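Local atomic coordinates of ribose 5-phosphate isomerase B (Anaplasma phagocytophilum, PDB entry 4EM8), a protein that probably interconverts ribose 5-phosphate and ribulose 5-phosphate, as a sugar isomerase of the LacAB/RpiB family. Residues F24-L29 with A122-Y127. Sequence-based numbering, arbitrary orientation.
Sequences FLSAYL and AQSVLY
L126 of helix 119-131 meets L25, Y28 and L29 of helix 19-31 where the two helices pack on one face of the parallel sheet of a Rossmann-like α/β fold, a worked example of how neighbouring helices share the cover of a sheet. The axes of the two segments come within 10.6 Å at a crossing angle of -48°. The buried, apolar part faces the strands: L126 CD2 sits 3.9 Å from L29 CG and 4.0 Å from L25 CB, while L25 CD2 presses on the backbone of the other helix, 3.8 Å from Q123 CA. On the sheet side L25 and A122 rest on F112, and L126 on L110, both of strand 109-113. Away from the sheet the side chains are partly exposed, yet Y28 and Q123 remain closely stacked; the contact thins at F24, whose CZ lies 3.6 Å from Q123 OE1, and at Y127. Y28 reaches the second helix because chi1 (176°) turns its ring away from the main-chain nitrogen, bringing OH within 3.4 Å of Y127 CD1. The extended chain of Q123 carries its amide into a stack on the tyrosine ring, planes only 11° apart. The CH-pi contact itself comes from Q123 CG, 3.4 Å from the centroid of the Y28 ring, almost on the ring normal.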
loop_
_atom_site.group_PDB
_atom_site.type_symbol
_atom_site.label_atom_id
_atom_site.label_comp_id
_atom_site.label_asym_id
_atom_site.label_seq_id
_atom_site.Cartn_x
_atom_site.Cartn_y
_atom_site.Cartn_z
ATOM N N PHE A 24 3.800 -16.210 -15.156
ATOM C CA PHE A 24 3.720 -15.351 -16.345
ATOM C C PHE A 24 4.735 -14.192 -16.301
ATOM O O PHE A 24 5.460 -13.948 -17.292
ATOM C CB PHE A 24 2.290 -14.812 -16.518
ATOM C CG PHE A 24 2.100 -13.933 -17.743
ATOM C CD1 PHE A 24 1.936 -14.495 -19.007
ATOM C CD2 PHE A 24 2.107 -12.538 -17.623
ATOM C CE1 PHE A 24 1.760 -13.694 -20.129
ATOM C CE2 PHE A 24 1.937 -11.726 -18.741
ATOM C CZ PHE A 24 1.764 -12.306 -19.992
ATOM N N LEU A 25 4.785 -13.473 -15.173
ATOM C CA LEU A 25 5.700 -12.349 -15.038
ATOM C C LEU A 25 7.154 -12.805 -14.879
ATOM O O LEU A 25 8.046 -12.101 -15.313
ATOM C CB LEU A 25 5.288 -11.391 -13.922
ATOM C CG LEU A 25 3.903 -10.778 -14.074
ATOM C CD1 LEU A 25 3.456 -10.108 -12.762
ATOM C CD2 LEU A 25 3.839 -9.822 -15.258
ATOM N N SER A 26 7.389 -13.989 -14.310
ATOM C CA SER A 26 8.747 -14.505 -14.222
ATOM C C SER A 26 9.309 -14.802 -15.615
ATOM O O SER A 26 10.463 -14.463 -15.897
ATOM C CB SER A 26 8.849 -15.745 -13.293
ATOM O OG SER A 26 8.396 -15.437 -11.972
ATOM N N ALA A 27 8.498 -15.422 -16.479
ATOM C CA ALA A 27 8.900 -15.714 -17.861
ATOM C C ALA A 27 9.139 -14.422 -18.648
ATOM O O ALA A 27 10.085 -14.335 -19.428
ATOM C CB ALA A 27 7.859 -16.573 -18.559
ATOM N N TYR A 28 8.289 -13.414 -18.425
ATOM C CA TYR A 28 8.485 -12.105 -19.042
ATOM C C TYR A 28 9.849 -11.526 -18.664
ATOM O O TYR A 28 10.656 -11.160 -19.534
ATOM C CB TYR A 28 7.367 -11.154 -18.622
ATOM C CG TYR A 28 7.531 -9.742 -19.122
ATOM C CD1 TYR A 28 7.446 -9.452 -20.481
ATOM C CD2 TYR A 28 7.738 -8.681 -18.235
ATOM C CE1 TYR A 28 7.603 -8.167 -20.943
ATOM C CE2 TYR A 28 7.854 -7.378 -18.689
ATOM C CZ TYR A 28 7.797 -7.128 -20.037
ATOM O OH TYR A 28 7.954 -5.860 -20.510
ATOM N N LEU A 29 10.101 -11.414 -17.368
ATOM C CA LEU A 29 11.387 -10.913 -16.891
ATOM C C LEU A 29 12.581 -11.680 -17.458
ATOM O O LEU A 29 13.597 -11.079 -17.827
ATOM C CB LEU A 29 11.442 -10.927 -15.364
ATOM C CG LEU A 29 10.550 -9.852 -14.731
ATOM C CD1 LEU A 29 10.564 -9.991 -13.218
ATOM C CD2 LEU A 29 10.981 -8.418 -15.156
ATOM N N ALA A 122 -0.698 -6.245 -16.270
ATOM C CA ALA A 122 0.317 -6.453 -15.226
ATOM C C ALA A 122 1.736 -6.374 -15.795
ATOM O O ALA A 122 2.638 -5.824 -15.169
ATOM C CB ALA A 122 0.105 -7.771 -14.521
ATOM N N GLN A 123 1.921 -6.913 -16.994
ATOM C CA GLN A 123 3.222 -6.885 -17.647
ATOM C C GLN A 123 3.658 -5.430 -17.978
ATOM O O GLN A 123 4.825 -5.082 -17.794
ATOM C CB GLN A 123 3.152 -7.767 -18.910
ATOM C CG GLN A 123 4.327 -7.690 -19.856
ATOM C CD GLN A 123 3.969 -8.276 -21.223
ATOM O OE1 GLN A 123 3.561 -9.434 -21.321
ATOM N NE2 GLN A 123 4.097 -7.469 -22.269
ATOM N N SER A 124 2.723 -4.595 -18.469
ATOM C CA SER A 124 3.014 -3.158 -18.688
ATOM C C SER A 124 3.391 -2.463 -17.386
ATOM O O SER A 124 4.353 -1.679 -17.364
ATOM C CB SER A 124 1.860 -2.419 -19.355
ATOM O OG SER A 124 1.457 -3.124 -20.509
ATOM N N VAL A 125 2.676 -2.793 -16.299
ATOM C CA VAL A 125 2.934 -2.163 -15.000
ATOM C C VAL A 125 4.323 -2.486 -14.469
ATOM O O VAL A 125 5.068 -1.585 -14.049
ATOM C CB VAL A 125 1.878 -2.513 -13.942
ATOM C CG1 VAL A 125 2.248 -1.897 -12.585
ATOM C CG2 VAL A 125 0.537 -1.993 -14.388
ATOM N N LEU A 126 4.660 -3.774 -14.532
ATOM C CA LEU A 126 5.970 -4.267 -14.225
ATOM C C LEU A 126 7.045 -3.641 -15.118
ATOM O O LEU A 126 8.073 -3.277 -14.610
ATOM C CB LEU A 126 6.005 -5.788 -14.362
ATOM C CG LEU A 126 7.368 -6.453 -14.075
ATOM C CD1 LEU A 126 7.881 -6.153 -12.669
ATOM C CD2 LEU A 126 7.220 -7.959 -14.303
ATOM N N TYR A 127 6.785 -3.461 -16.417
ATOM C CA TYR A 127 7.802 -2.879 -17.296
ATOM C C TYR A 127 8.113 -1.436 -16.852
ATOM O O TYR A 127 9.277 -1.055 -16.686
ATOM C CB TYR A 127 7.371 -2.902 -18.774
ATOM C CG TYR A 127 8.442 -2.296 -19.663
ATOM C CD1 TYR A 127 9.620 -2.988 -19.893
ATOM C CD2 TYR A 127 8.299 -1.019 -20.224
ATOM C CE1 TYR A 127 10.630 -2.457 -20.683
ATOM C CE2 TYR A 127 9.314 -0.468 -21.018
ATOM C CZ TYR A 127 10.476 -1.194 -21.236
ATOM O OH TYR A 127 11.498 -0.728 -22.013
#